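Local atomic coordinates of antibiotic biosynthesis monooxygenase (Shewanella loihica, PDB entry 2RIL), a protein that probably acts as a monooxygenase, and belongs to the antibiotic biosynthesis monooxygenase family of dimeric alpha-beta barrel proteins. Residues A[31-36]-A[60-65]. Numbering follows the deposited sequence.
Sequences DFMAQQ and AIWQSE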
loop_
_atom_site.group_PDB
_atom_site.type_symbol
_atom_site.label_atom_id
_atom_site.label_comp_id
_atom_site.label_asym_id
_atom_site.label_seq_id
_atom_site.Cartn_x
_atom_site.Cartn_y
_atom_site.Cartn_z
ATOM N N ASP A 31 -3.905 -6.455 -17.310
ATOM C CA ASP A 31 -4.520 -7.390 -18.228
ATOM C C ASP A 31 -3.632 -8.621 -18.483
ATOM O O ASP A 31 -4.154 -9.726 -18.579
ATOM C CB ASP A 31 -4.907 -6.705 -19.541
ATOM C CG ASP A 31 -5.996 -5.658 -19.368
ATOM O OD1 ASP A 31 -6.655 -5.613 -18.312
ATOM O OD2 ASP A 31 -6.200 -4.855 -20.311
ATOM N N PHE A 32 -2.325 -8.448 -18.540
ATOM C CA PHE A 32 -1.430 -9.603 -18.652
ATOM C C PHE A 32 -1.424 -10.412 -17.363
ATOM O O PHE A 32 -1.612 -11.602 -17.349
ATOM C CB PHE A 32 0.008 -9.156 -18.954
ATOM C CG PHE A 32 0.962 -10.288 -19.029
ATOM C CD1 PHE A 32 1.136 -10.997 -20.225
ATOM C CD2 PHE A 32 1.668 -10.710 -17.906
ATOM C CE1 PHE A 32 1.991 -12.078 -20.272
ATOM C CE2 PHE A 32 2.551 -11.752 -17.976
ATOM C CZ PHE A 32 2.712 -12.439 -19.163
HETATM N N MSE A 33 -1.244 -9.747 -16.233
HETATM C CA MSE A 33 -1.115 -10.472 -14.959
HETATM C C MSE A 33 -2.390 -11.209 -14.574
HETATM O O MSE A 33 -2.346 -12.304 -13.990
HETATM C CB MSE A 33 -0.739 -9.478 -13.859
HETATM C CG MSE A 33 0.688 -8.944 -13.961
HETATM SE SE MSE A 33 2.049 -10.340 -14.034
HETATM C CE MSE A 33 2.894 -10.051 -12.279
ATOM N N ALA A 34 -3.524 -10.649 -14.960
ATOM C CA ALA A 34 -4.802 -11.203 -14.576
ATOM C C ALA A 34 -5.068 -12.541 -15.230
ATOM O O ALA A 34 -5.939 -13.298 -14.763
ATOM C CB ALA A 34 -5.946 -10.180 -14.869
ATOM N N GLN A 35 -4.319 -12.839 -16.288
ATOM C CA GLN A 35 -4.360 -14.125 -16.977
ATOM C C GLN A 35 -3.451 -15.203 -16.442
ATOM O O GLN A 35 -3.458 -16.354 -16.934
ATOM C CB GLN A 35 -4.029 -13.903 -18.465
ATOM C CG GLN A 35 -5.080 -13.036 -19.122
ATOM C CD GLN A 35 -6.412 -13.784 -19.193
ATOM O OE1 GLN A 35 -6.472 -14.934 -19.668
ATOM N NE2 GLN A 35 -7.470 -13.163 -18.674
ATOM N N GLN A 36 -2.676 -14.867 -15.422
ATOM C CA GLN A 36 -1.633 -15.753 -14.930
ATOM C C GLN A 36 -2.156 -16.597 -13.805
ATOM O O GLN A 36 -2.993 -16.145 -12.999
ATOM C CB GLN A 36 -0.420 -14.963 -14.483
ATOM C CG GLN A 36 0.144 -14.058 -15.570
ATOM C CD GLN A 36 0.426 -14.777 -16.826
ATOM O OE1 GLN A 36 1.090 -15.835 -16.837
ATOM N NE2 GLN A 36 -0.052 -14.199 -17.918
ATOM N N ALA A 60 -2.224 -5.871 -4.838
ATOM C CA ALA A 60 -2.756 -7.075 -5.507
ATOM C C ALA A 60 -2.567 -8.290 -4.629
ATOM O O ALA A 60 -1.602 -8.359 -3.874
ATOM C CB ALA A 60 -2.027 -7.314 -6.808
ATOM N N ILE A 61 -3.468 -9.249 -4.753
ATOM C CA ILE A 61 -3.415 -10.468 -3.983
ATOM C C ILE A 61 -3.145 -11.633 -4.935
ATOM O O ILE A 61 -3.783 -11.759 -6.002
ATOM C CB ILE A 61 -4.711 -10.750 -3.231
ATOM C CG1 ILE A 61 -5.241 -9.472 -2.589
ATOM C CG2 ILE A 61 -4.464 -11.872 -2.187
ATOM C CD1 ILE A 61 -4.471 -9.079 -1.413
ATOM N N TRP A 62 -2.174 -12.449 -4.554
ATOM C CA TRP A 62 -1.768 -13.628 -5.303
ATOM C C TRP A 62 -1.894 -14.867 -4.405
ATOM O O TRP A 62 -1.675 -14.797 -3.200
ATOM C CB TRP A 62 -0.321 -13.477 -5.783
ATOM C CG TRP A 62 -0.179 -12.504 -6.882
ATOM C CD1 TRP A 62 -0.133 -11.131 -6.794
ATOM C CD2 TRP A 62 -0.178 -12.812 -8.271
ATOM N NE1 TRP A 62 -0.072 -10.580 -8.025
ATOM C CE2 TRP A 62 -0.064 -11.593 -8.961
ATOM C CE3 TRP A 62 -0.189 -14.015 -8.999
ATOM C CZ2 TRP A 62 0.019 -11.540 -10.335
ATOM C CZ3 TRP A 62 -0.112 -13.942 -10.353
ATOM C CH2 TRP A 62 -0.008 -12.721 -11.006
ATOM N N GLN A 63 -2.159 -16.007 -5.020
ATOM C CA GLN A 63 -2.319 -17.231 -4.247
ATOM C C GLN A 63 -1.046 -17.696 -3.528
ATOM O O GLN A 63 -1.104 -18.349 -2.485
ATOM C CB GLN A 63 -2.774 -18.323 -5.198
ATOM C CG GLN A 63 -3.151 -19.610 -4.485
ATOM C CD GLN A 63 -4.511 -19.459 -3.764
ATOM O OE1 GLN A 63 -5.537 -19.125 -4.409
ATOM N NE2 GLN A 63 -4.526 -19.660 -2.433
ATOM N N SER A 64 0.124 -17.371 -4.094
ATOM C CA SER A 64 1.408 -17.733 -3.514
ATOM C C SER A 64 2.497 -16.887 -4.058
ATOM O O SER A 64 2.353 -16.293 -5.143
ATOM C CB SER A 64 1.735 -19.204 -3.855
ATOM O OG SER A 64 1.910 -19.404 -5.235
ATOM N N GLU A 65 3.612 -16.879 -3.330
ATOM C CA GLU A 65 4.835 -16.249 -3.813
ATOM C C GLU A 65 5.248 -16.870 -5.155
ATOM O O GLU A 65 5.629 -16.137 -6.087
ATOM C CB GLU A 65 5.996 -16.443 -2.822
ATOM C CG GLU A 65 5.959 -15.602 -1.601
ATOM C CD GLU A 65 7.136 -15.868 -0.675
ATOM O OE1 GLU A 65 8.273 -15.752 -1.131
ATOM O OE2 GLU A 65 6.909 -16.186 0.495
#
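A Met-aromatic contact between the selenomethionine M33 and W62 joins the last turn of a helix to the end of a sheet strand in this ferredoxin-like, dimeric alpha-beta barrel fold, and it illustrates how one long indole can bridge the two layers. The backbones stay well apart, the nearest CA atoms, those of Q36 and W62, being 9.9 Å from each other, and the indole reaches across the gap and touches with the CZ2 and CH2 atoms of its six-membered ring. M33 CE lies 3.8 Å from W62 CZ2, approaching obliquely, and the M33 side chain crosses the indole at about a right angle. Its SE sits 5.5 Å from the centroid of the six-membered ring, 71° off the ring normal. Bends at chi2 and chi3 (-54° and -111°) fold the M33 chain so that the terminal methyl, rather than the selenium, makes the closest approach. Beside it, Q36 brings its CB to the ring edge near the indole plane, 4.2 Å from W62 CH2. Beyond CB the Q36 chain turns away, and a bend at chi2 carries its amide back over the preceding helical turn. There NE2 donates a nearly straight hydrogen bond to F32 O (3.1 Å), from above the carbonyl plane, while Q35 N reaches the same oxygen from the opposite face. Q36 NE2 also lies over one face of the F32 ring, offset toward its rim. A type I turn runs from M33 to Q36, closed by the bond from Q36 N to M33 O. Around this contact, Y39 of strand 39-47 and F68 of helix 65-79 each meet W62 edge-to-face, V6 and A71 also touch the indole, and F32 packs on M75 and A78 and so joins helix 19-33 to helix 65-79, while W62 connects both to the sheet.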